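Hypothetical protein AF_1782 (Archaeoglobus fulgidus DSM 4304, PDB 2OO2) is of unknown function but forms a compact three-helix DUF357 domain, closed at one end by a two-stranded antiparallel sheet, that is found as a two-chain assembly. Local coordinates at residues G27-G30 with F31-I35; R8-T11 with L12-E16; E19-V22 with K23-E26; L51-A54 with F55-V58. All coordinates share one frame; numbering follows the deposited sequence.

Contact 1 of 4, residues G27-G30 with F31-I35; sequences GDEG and FMRNI
The carboxylate of Asp28 overlaps the edge of the Phe31 ring, OD2 lying in the ring plane 3.3 Å from CD2, with carboxylate and ring planes nearly perpendicular at 89°. This is a helix N-cap, the classic answer to the general problem that the first turn of a helix presents amide hydrogens without carbonyl partners. Here CG stands anti to the backbone N of Asp28 (chi1 -176°), which lets OD2 reach forward to the amides of the opening turn. There it takes the N-H of Phe31 in a straight bond, N to OD2 3.1 Å, on the anti lone pair; Gly30 N adds a weak, bent second bond to the same oxygen. The regular helical pattern starts at once, with Met32 N giving to Asp28 O at 2.9 Å and Asn34 N to Gly30 O at 2.8 Å. Gly27, just before the cap, has backbone angles that would press any CB onto the carbonyl oxygen of the residue before, a conformation open to glycine. Phe31 turns into the protein, meeting Trp64 of helix 51-70 edge-to-face, packing on Leu74 of strand 74-76 and touching Val71 of the second subunit. On the exposed flank Glu29 and Arg33, one turn apart, cross with carboxylate and guanidinium planes 54° apart. Both chains bend at chi2, and the resulting salt bridge joins Glu29 OE2 to Arg33 NH2 at 3.1 Å.

Contact 2 of 4, residues R8-T11 with L12-E16; sequences RRET and LKWLE
Glu10 OE1 is gripped by two groups, the indole N-H of Trp14 one helical turn on and the guanidinium of Arg53 from the second subunit. Trp14 NE1 gives a bent bond of 3.2 Å to Glu10 OE1; the oxygen lies in the indole plane, whereas the donor stands 46° out of the carboxylate plane. Glu10 OE2 forms a short salt bridge with Lys13 NZ at 2.6 Å, on the syn side. Glu10 can serve all three because its chain folds at chi2 (-65°) and runs alongside both neighbours on helix 3-21, while Lys13 bends at chi3 and lays CD over one face of the indole, near its rim. With Trp14 CG anti to the carbonyl carbon, the indole swings back, CD1 coming 2.9 Å from Glu10 O. With an alanine in place of Glu10, the Lys13 ammonium and the indole N-H would probably lose their mate, and Arg53 of the second subunit its salt bridge. On the inward flank Thr11 packs on Phe55 and bonds through OG1 to Leu7 O. Two cationic partners would be expected to stabilise the ionised carboxylate, and they make an intrahelical i to i+3 pair part of the dimer interface.

Contact 3 of 4, residues E19-V22 with K23-E26; sequences EERV and KEIE
The guanidinium of Arg21 and the carboxylate of Glu24 meet with their planes 45° apart, and both Glu24 OE1 and Ile25 CG2 approach the guanidinium obliquely, OE1 lying 32° out of its plane. The setting is the end of helix 3-21, where the chain leaves the helix and enters strand 25-27 of the two-stranded antiparallel sheet. It illustrates how a helix can be closed by backbone bonds that span three residues instead of four and by a side chain reaching forward. Glu24 N gives to Arg21 O at 2.9 Å and Lys23 N to Glu20 O at 3.2 Å, both with the donor well above the carbonyl plane, as is usual for i+3 to i bonds. Arg21 sets CG anti to its own backbone N (chi1 -168°) and then bends at chi2, crossing the extended Glu24 chain at about a right angle. The bond from Arg21 NH2 to Glu24 OE1 is 3.2 Å and bent, reaching the anti side of the carboxylate. Arg21 has a second anionic partner: NH1 forms a salt bridge with Glu76 of strand 74-76, so one guanidinium ties the helix end to the turn and to the sheet. Ile25 points back toward the helix end. Its side chain also packs on Leu65 and Leu74, while Val22 rests on Ile35. The isoleucine spans the corner, with CG2 3.8 Å from Arg21 NH2 and CG1 3.4 Å from Val22 O.

Contact 4 of 4, residues L51-A54 with F55-V58; sequences LVRA and FECV
Four successive i+4 to i backbone bonds run through the first two turns of helix 51-70, from Phe55 N to Leu51 O at 2.7 Å to a weak last one from Val58 N to Ala54 O at 3.3 Å. Arg53 and Glu56 carry the side-chain contact, side by side. Arg53 bends at chi2 and again at chi3 (94°), which turns one face of its guanidinium to the carboxylate; Glu56 CD sits over the centre of that face, 3.6 Å above the plane. The closest charged atoms are Arg53 NE and Glu56 OE1 at 3.0 Å, but no N-H points at the oxygen, making this a salt bridge of charges alone. NH1 has its stronger partner elsewhere, in a salt bridge with Glu10 of the second subunit. Were Arg53 a leucine, the Glu56 carboxylate would be likely to lose its countercharge, and Glu10 of the second subunit its salt bridge. Around these turns, Phe55 and Leu51 pack on Leu7 of helix 3-21, Cys57 and Val58 meet Ser42 of helix 29-47, whose OG bonds to Ala54 O, and Phe55 touches Glu56 of the second subunit.

How the contacts relate
Contact 4 is the most buried of the four, contact 2 is partly buried, and contacts 1 and 3 lie at the surface around the sheet end of the bundle. Contacts 2 and 4 touch directly, Thr11 OG1 lying 3.4 Å from Phe55 CB. Contacts 1 and 3 also touch: the chain passes from one to the other through strand 25-27, and Ile35 CG2 packs on Val22 CG2 at 3.7 Å. Contacts 2 and 3 share helix 3-21. All four carry a local ion pair; contacts 1 and 3 combine theirs with a helix start and a helix end at the sheet, whereas in contacts 2 and 4, toward the other end of the bundle, the pair also shares a charge with the second subunit.

Contact 1 of 4, residues G27-G30 with F31-I35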
loop_
_atom_site.group_PDB
_atom_site.type_symbol
_atom_site.label_atom_id
_atom_site.label_comp_id
_atom_site.label_asym_id
_atom_site.label_seq_id
_atom_site.Cartn_x
_atom_site.Cartn_y
_atom_site.Cartn_z
ATOM N N GLY A 27 14.892 -11.990 -5.928
ATOM C CA GLY A 27 13.895 -12.880 -6.513
ATOM C C GLY A 27 13.326 -12.461 -7.852
ATOM O O GLY A 27 14.059 -11.983 -8.738
ATOM N N ASP A 28 12.013 -12.663 -7.989
ATOM C CA ASP A 28 11.263 -12.343 -9.205
ATOM C C ASP A 28 11.491 -10.906 -9.667
ATOM O O ASP A 28 11.225 -9.941 -8.914
ATOM C CB ASP A 28 9.772 -12.575 -8.977
ATOM C CG ASP A 28 8.951 -12.362 -10.237
ATOM O OD1 ASP A 28 8.778 -13.339 -11.003
ATOM O OD2 ASP A 28 8.499 -11.219 -10.486
ATOM N N GLU A 29 11.954 -10.778 -10.911
ATOM C CA GLU A 29 12.383 -9.487 -11.461
ATOM C C GLU A 29 11.268 -8.447 -11.646
ATOM O O GLU A 29 11.522 -7.249 -11.511
ATOM C CB GLU A 29 13.210 -9.674 -12.737
ATOM C CG GLU A 29 14.540 -10.463 -12.478
ATOM C CD GLU A 29 15.609 -9.668 -11.645
ATOM O OE1 GLU A 29 15.281 -9.142 -10.547
ATOM O OE2 GLU A 29 16.789 -9.580 -12.087
ATOM N N GLY A 30 10.046 -8.905 -11.902
ATOM C CA GLY A 30 8.881 -8.025 -11.977
ATOM C C GLY A 30 8.535 -7.402 -10.623
ATOM O O GLY A 30 8.299 -6.169 -10.536
ATOM N N PHE A 31 8.471 -8.250 -9.588
ATOM C CA PHE A 31 8.337 -7.823 -8.185
ATOM C C PHE A 31 9.412 -6.833 -7.840
ATOM O O PHE A 31 9.113 -5.730 -7.368
ATOM C CB PHE A 31 8.398 -9.000 -7.230
ATOM C CG PHE A 31 7.068 -9.634 -6.985
ATOM C CD1 PHE A 31 6.375 -9.376 -5.813
ATOM C CD2 PHE A 31 6.512 -10.515 -7.932
ATOM C CE1 PHE A 31 5.153 -9.937 -5.562
ATOM C CE2 PHE A 31 5.259 -11.102 -7.700
ATOM C CZ PHE A 31 4.578 -10.805 -6.486
ATOM N N MET A 32 10.661 -7.198 -8.138
ATOM C CA MET A 32 11.796 -6.297 -7.865
ATOM C C MET A 32 11.703 -4.998 -8.666
ATOM O O MET A 32 12.028 -3.925 -8.120
ATOM C CB MET A 32 13.159 -6.950 -8.078
ATOM C CG MET A 32 13.499 -8.063 -7.064
ATOM S SD MET A 32 13.684 -7.559 -5.328
ATOM C CE MET A 32 15.303 -6.889 -5.319
ATOM N N ARG A 33 11.230 -5.065 -9.911
ATOM C CA ARG A 33 11.127 -3.830 -10.710
ATOM C C ARG A 33 10.025 -2.901 -10.169
ATOM O O ARG A 33 10.249 -1.661 -10.090
ATOM C CB ARG A 33 10.929 -4.087 -12.223
ATOM C CG ARG A 33 12.070 -4.950 -12.929
ATOM C CD ARG A 33 13.452 -4.282 -13.104
ATOM N NE ARG A 33 14.504 -5.278 -13.441
ATOM C CZ ARG A 33 15.420 -5.765 -12.593
ATOM N NH1 ARG A 33 15.467 -5.377 -11.313
ATOM N NH2 ARG A 33 16.303 -6.657 -13.027
ATOM N N ASN A 34 8.877 -3.487 -9.773
ATOM C CA ASN A 34 7.789 -2.744 -9.109
ATOM C C ASN A 34 8.245 -2.014 -7.860
ATOM O O ASN A 34 7.943 -0.740 -7.645
ATOM C CB ASN A 34 6.608 -3.690 -8.816
ATOM C CG ASN A 34 5.879 -4.129 -10.098
ATOM O OD1 ASN A 34 6.189 -3.659 -11.177
ATOM N ND2 ASN A 34 4.950 -5.047 -9.976
ATOM N N ILE A 35 8.953 -2.749 -7.020
ATOM C CA ILE A 35 9.581 -2.187 -5.798
ATOM C C ILE A 35 10.418 -0.877 -6.055
ATOM O O ILE A 35 10.123 0.228 -5.470
ATOM C CB ILE A 35 10.321 -3.245 -4.884
ATOM C CG1 ILE A 35 9.343 -4.364 -4.465
ATOM C CG2 ILE A 35 10.870 -2.546 -3.596
ATOM C CD1 ILE A 35 10.038 -5.645 -3.876
#

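Contact 2 of 4, residues R8-T11 with L12-E16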
loop_
_atom_site.group_PDB
_atom_site.type_symbol
_atom_site.label_atom_id
_atom_site.label_comp_id
_atom_site.label_asym_id
_atom_site.label_seq_id
_atom_site.Cartn_x
_atom_site.Cartn_y
_atom_site.Cartn_z
ATOM N N ARG A 8 5.238 13.579 6.224
ATOM C CA ARG A 8 6.664 13.677 5.992
ATOM C C ARG A 8 7.448 12.733 6.857
ATOM O O ARG A 8 8.312 12.026 6.316
ATOM C CB ARG A 8 7.190 15.091 6.308
ATOM C CG ARG A 8 7.098 16.016 5.182
ATOM C CD ARG A 8 8.007 17.217 5.434
ATOM N NE ARG A 8 7.312 18.421 4.973
ATOM C CZ ARG A 8 6.767 19.331 5.787
ATOM N NH1 ARG A 8 6.843 19.195 7.121
ATOM N NH2 ARG A 8 6.142 20.396 5.265
ATOM N N ARG A 9 7.172 12.693 8.169
ATOM C CA ARG A 9 7.947 11.853 9.090
ATOM C C ARG A 9 7.783 10.364 8.672
ATOM O O ARG A 9 8.759 9.652 8.661
ATOM C CB ARG A 9 7.525 11.956 10.552
ATOM C CG ARG A 9 7.831 13.339 11.140
ATOM C CD ARG A 9 8.298 13.309 12.596
ATOM N NE ARG A 9 8.410 14.697 13.052
ATOM C CZ ARG A 9 7.576 15.276 13.915
ATOM N NH1 ARG A 9 6.572 14.577 14.463
ATOM N NH2 ARG A 9 7.756 16.556 14.246
ATOM N N GLU A 10 6.550 9.943 8.416
ATOM C CA GLU A 10 6.243 8.497 8.112
ATOM C C GLU A 10 6.804 8.080 6.757
ATOM O O GLU A 10 7.201 6.900 6.546
ATOM C CB GLU A 10 4.730 8.253 8.114
ATOM C CG GLU A 10 4.040 8.138 9.476
ATOM C CD GLU A 10 4.504 6.904 10.256
ATOM O OE1 GLU A 10 4.199 5.722 9.851
ATOM O OE2 GLU A 10 5.202 7.132 11.266
ATOM N N THR A 11 6.688 8.979 5.778
ATOM C CA THR A 11 7.214 8.703 4.422
ATOM C C THR A 11 8.715 8.531 4.443
ATOM O O THR A 11 9.293 7.524 3.908
ATOM C CB THR A 11 6.772 9.798 3.362
ATOM O OG1 THR A 11 5.344 9.882 3.376
ATOM C CG2 THR A 11 7.295 9.388 1.947
ATOM N N LEU A 12 9.398 9.507 5.048
ATOM C CA LEU A 12 10.863 9.391 5.188
ATOM C C LEU A 12 11.318 8.138 5.942
ATOM O O LEU A 12 12.345 7.549 5.576
ATOM C CB LEU A 12 11.396 10.614 5.951
ATOM C CG LEU A 12 11.620 11.799 5.052
ATOM C CD1 LEU A 12 11.733 13.141 5.973
ATOM C CD2 LEU A 12 12.860 11.617 4.241
ATOM N N LYS A 13 10.572 7.748 6.972
ATOM C CA LYS A 13 10.958 6.718 7.910
ATOM C C LYS A 13 10.915 5.414 7.064
ATOM O O LYS A 13 11.879 4.660 6.993
ATOM C CB LYS A 13 9.873 6.584 8.961
ATOM C CG LYS A 13 10.060 5.436 9.971
ATOM C CD LYS A 13 8.799 5.039 10.694
ATOM C CE LYS A 13 8.357 6.140 11.663
ATOM N NZ LYS A 13 7.085 5.863 12.482
ATOM N N TRP A 14 9.825 5.268 6.362
ATOM C CA TRP A 14 9.565 3.984 5.631
ATOM C C TRP A 14 10.378 3.914 4.356
ATOM O O TRP A 14 10.710 2.785 3.789
ATOM C CB TRP A 14 8.091 3.946 5.414
ATOM C CG TRP A 14 7.371 3.499 6.637
ATOM C CD1 TRP A 14 6.426 4.184 7.340
ATOM C CD2 TRP A 14 7.524 2.243 7.295
ATOM N NE1 TRP A 14 5.996 3.454 8.413
ATOM C CE2 TRP A 14 6.640 2.228 8.377
ATOM C CE3 TRP A 14 8.344 1.098 7.051
ATOM C CZ2 TRP A 14 6.562 1.150 9.258
ATOM C CZ3 TRP A 14 8.259 0.026 7.917
ATOM C CH2 TRP A 14 7.377 0.037 8.996
ATOM N N LEU A 15 10.674 5.070 3.814
ATOM C CA LEU A 15 11.516 5.182 2.669
ATOM C C LEU A 15 12.967 4.917 3.010
ATOM O O LEU A 15 13.623 4.174 2.315
ATOM C CB LEU A 15 11.332 6.514 1.960
ATOM C CG LEU A 15 11.903 6.862 0.624
ATOM C CD1 LEU A 15 11.449 5.973 -0.522
ATOM C CD2 LEU A 15 11.397 8.278 0.334
ATOM N N GLU A 16 13.487 5.481 4.095
ATOM C CA GLU A 16 14.849 5.143 4.477
ATOM C C GLU A 16 14.973 3.622 4.828
ATOM O O GLU A 16 15.980 3.019 4.530
ATOM C CB GLU A 16 15.284 5.971 5.631
ATOM C CG GLU A 16 15.226 7.446 5.308
ATOM C CD GLU A 16 15.444 8.323 6.577
ATOM O OE1 GLU A 16 15.416 7.805 7.738
ATOM O OE2 GLU A 16 15.643 9.544 6.376
#

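Contact 3 of 4, residues E19-V22 with K23-E26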
loop_
_atom_site.group_PDB
_atom_site.type_symbol
_atom_site.label_atom_id
_atom_site.label_comp_id
_atom_site.label_asym_id
_atom_site.label_seq_id
_atom_site.Cartn_x
_atom_site.Cartn_y
_atom_site.Cartn_z
ATOM N N GLU A 19 14.877 1.494 1.321
ATOM C CA GLU A 19 16.112 1.733 0.534
ATOM C C GLU A 19 17.209 0.799 1.032
ATOM O O GLU A 19 18.004 0.292 0.257
ATOM C CB GLU A 19 16.501 3.247 0.595
ATOM C CG GLU A 19 15.648 4.052 -0.358
ATOM C CD GLU A 19 15.817 5.592 -0.218
ATOM O OE1 GLU A 19 16.354 6.029 0.816
ATOM O OE2 GLU A 19 15.449 6.317 -1.168
ATOM N N GLU A 20 17.221 0.517 2.319
ATOM C CA GLU A 20 18.109 -0.543 2.864
ATOM C C GLU A 20 17.546 -1.943 2.620
ATOM O O GLU A 20 18.284 -2.850 2.278
ATOM C CB GLU A 20 18.365 -0.366 4.351
ATOM C CG GLU A 20 19.175 0.848 4.656
ATOM C CD GLU A 20 20.504 0.881 3.888
ATOM O OE1 GLU A 20 21.213 -0.178 3.770
ATOM O OE2 GLU A 20 20.828 1.984 3.395
ATOM N N ARG A 21 16.249 -2.110 2.817
ATOM C CA ARG A 21 15.635 -3.420 2.836
ATOM C C ARG A 21 15.746 -4.081 1.462
ATOM O O ARG A 21 15.960 -5.318 1.369
ATOM C CB ARG A 21 14.165 -3.297 3.234
ATOM C CG ARG A 21 13.454 -4.605 3.581
ATOM C CD ARG A 21 13.983 -5.191 4.890
ATOM N NE ARG A 21 13.125 -6.251 5.331
ATOM C CZ ARG A 21 13.458 -7.539 5.202
ATOM N NH1 ARG A 21 12.615 -8.472 5.627
ATOM N NH2 ARG A 21 14.648 -7.876 4.726
ATOM N N VAL A 22 15.578 -3.267 0.413
ATOM C CA VAL A 22 15.532 -3.794 -0.985
ATOM C C VAL A 22 16.850 -4.498 -1.322
ATOM O O VAL A 22 16.914 -5.480 -2.103
ATOM C CB VAL A 22 15.129 -2.637 -1.955
ATOM C CG1 VAL A 22 16.287 -1.709 -2.250
ATOM C CG2 VAL A 22 14.479 -3.191 -3.238
ATOM N N LYS A 23 17.901 -4.027 -0.651
ATOM C CA LYS A 23 19.256 -4.528 -0.823
ATOM C C LYS A 23 19.486 -5.899 -0.191
ATOM O O LYS A 23 20.445 -6.581 -0.517
ATOM C CB LYS A 23 20.295 -3.496 -0.339
ATOM C CG LYS A 23 20.538 -2.386 -1.388
ATOM C CD LYS A 23 22.013 -1.947 -1.397
ATOM C CE LYS A 23 22.330 -0.777 -2.370
ATOM N NZ LYS A 23 23.869 -0.510 -2.462
ATOM N N GLU A 24 18.588 -6.296 0.697
ATOM C CA GLU A 24 18.703 -7.543 1.449
ATOM C C GLU A 24 17.915 -8.697 0.857
ATOM O O GLU A 24 17.990 -9.810 1.356
ATOM C CB GLU A 24 18.250 -7.328 2.912
ATOM C CG GLU A 24 19.078 -6.282 3.641
ATOM C CD GLU A 24 18.417 -5.791 4.889
ATOM O OE1 GLU A 24 17.398 -6.387 5.310
ATOM O OE2 GLU A 24 18.930 -4.794 5.454
ATOM N N ILE A 25 17.144 -8.437 -0.192
ATOM C CA ILE A 25 16.226 -9.449 -0.701
ATOM C C ILE A 25 16.475 -9.717 -2.199
ATOM O O ILE A 25 17.009 -8.874 -2.924
ATOM C CB ILE A 25 14.773 -9.018 -0.471
ATOM C CG1 ILE A 25 14.471 -7.761 -1.262
ATOM C CG2 ILE A 25 14.506 -8.751 1.029
ATOM C CD1 ILE A 25 13.070 -7.711 -1.699
ATOM N N GLU A 26 16.116 -10.897 -2.663
ATOM C CA GLU A 26 16.259 -11.159 -4.084
ATOM C C GLU A 26 15.076 -11.972 -4.614
ATOM O O GLU A 26 14.320 -12.546 -3.832
ATOM C CB GLU A 26 17.585 -11.866 -4.331
ATOM C CG GLU A 26 17.778 -13.047 -3.415
ATOM C CD GLU A 26 19.016 -13.881 -3.747
ATOM O OE1 GLU A 26 19.985 -13.334 -4.316
ATOM O OE2 GLU A 26 19.006 -15.097 -3.423
#

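Contact 4 of 4, residues L51-A54 with F55-V58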
loop_
_atom_site.group_PDB
_atom_site.type_symbol
_atom_site.label_atom_id
_atom_site.label_comp_id
_atom_site.label_asym_id
_atom_site.label_seq_id
_atom_site.Cartn_x
_atom_site.Cartn_y
_atom_site.Cartn_z
ATOM N N LEU A 51 3.013 15.068 -0.865
ATOM C CA LEU A 51 3.084 14.126 0.298
ATOM C C LEU A 51 2.152 12.930 0.219
ATOM O O LEU A 51 2.615 11.753 0.509
ATOM C CB LEU A 51 2.903 14.871 1.629
ATOM C CG LEU A 51 4.012 15.876 1.875
ATOM C CD1 LEU A 51 3.679 16.605 3.201
ATOM C CD2 LEU A 51 5.371 15.255 1.970
ATOM N N VAL A 52 0.923 13.156 -0.250
ATOM C CA VAL A 52 -0.048 12.043 -0.315
ATOM C C VAL A 52 0.500 11.018 -1.329
ATOM O O VAL A 52 0.522 9.770 -1.038
ATOM C CB VAL A 52 -1.417 12.476 -0.816
ATOM C CG1 VAL A 52 -2.376 11.377 -0.769
ATOM C CG2 VAL A 52 -2.010 13.564 0.141
ATOM N N ARG A 53 0.918 11.507 -2.508
ATOM C CA ARG A 53 1.428 10.502 -3.546
ATOM C C ARG A 53 2.747 9.958 -3.040
ATOM O O ARG A 53 3.058 8.735 -3.226
ATOM C CB ARG A 53 1.585 11.091 -4.945
ATOM C CG ARG A 53 0.335 11.659 -5.607
ATOM C CD ARG A 53 -0.679 10.627 -6.069
ATOM N NE ARG A 53 -1.717 10.403 -5.042
ATOM C CZ ARG A 53 -2.914 9.862 -5.257
ATOM N NH1 ARG A 53 -3.743 9.708 -4.237
ATOM N NH2 ARG A 53 -3.278 9.472 -6.481
ATOM N N ALA A 54 3.550 10.767 -2.360
ATOM C CA ALA A 54 4.801 10.227 -1.842
ATOM C C ALA A 54 4.542 9.083 -0.876
ATOM O O ALA A 54 5.218 8.067 -0.962
ATOM C CB ALA A 54 5.686 11.228 -1.182
ATOM N N PHE A 55 3.638 9.282 0.086
ATOM C CA PHE A 55 3.315 8.228 1.031
ATOM C C PHE A 55 2.663 7.027 0.339
ATOM O O PHE A 55 3.044 5.816 0.595
ATOM C CB PHE A 55 2.415 8.728 2.118
ATOM C CG PHE A 55 2.094 7.741 3.199
ATOM C CD1 PHE A 55 3.051 7.254 4.082
ATOM C CD2 PHE A 55 0.729 7.354 3.345
ATOM C CE1 PHE A 55 2.675 6.402 5.121
ATOM C CE2 PHE A 55 0.334 6.533 4.476
ATOM C CZ PHE A 55 1.345 6.053 5.322
ATOM N N GLU A 56 1.724 7.303 -0.565
ATOM C CA GLU A 56 1.015 6.275 -1.301
ATOM C C GLU A 56 2.063 5.375 -1.978
ATOM O O GLU A 56 1.943 4.080 -1.944
ATOM C CB GLU A 56 0.167 6.955 -2.350
ATOM C CG GLU A 56 -0.827 6.001 -3.050
ATOM C CD GLU A 56 -1.592 6.628 -4.205
ATOM O OE1 GLU A 56 -1.113 7.510 -4.919
ATOM O OE2 GLU A 56 -2.710 6.212 -4.410
ATOM N N CYS A 57 3.073 5.961 -2.619
ATOM C CA CYS A 57 4.113 5.070 -3.360
ATOM C C CYS A 57 4.964 4.257 -2.396
ATOM O O CYS A 57 5.253 2.971 -2.719
ATOM C CB CYS A 57 4.958 5.885 -4.391
ATOM S SG CYS A 57 4.047 6.581 -5.703
ATOM N N VAL A 58 5.370 4.764 -1.218
ATOM C CA VAL A 58 6.156 4.017 -0.218
ATOM C C VAL A 58 5.382 2.755 0.306
ATOM O O VAL A 58 5.969 1.599 0.370
ATOM C CB VAL A 58 6.824 4.884 0.894
ATOM C CG1 VAL A 58 5.891 5.113 2.057
ATOM C CG2 VAL A 58 8.125 4.135 1.388
#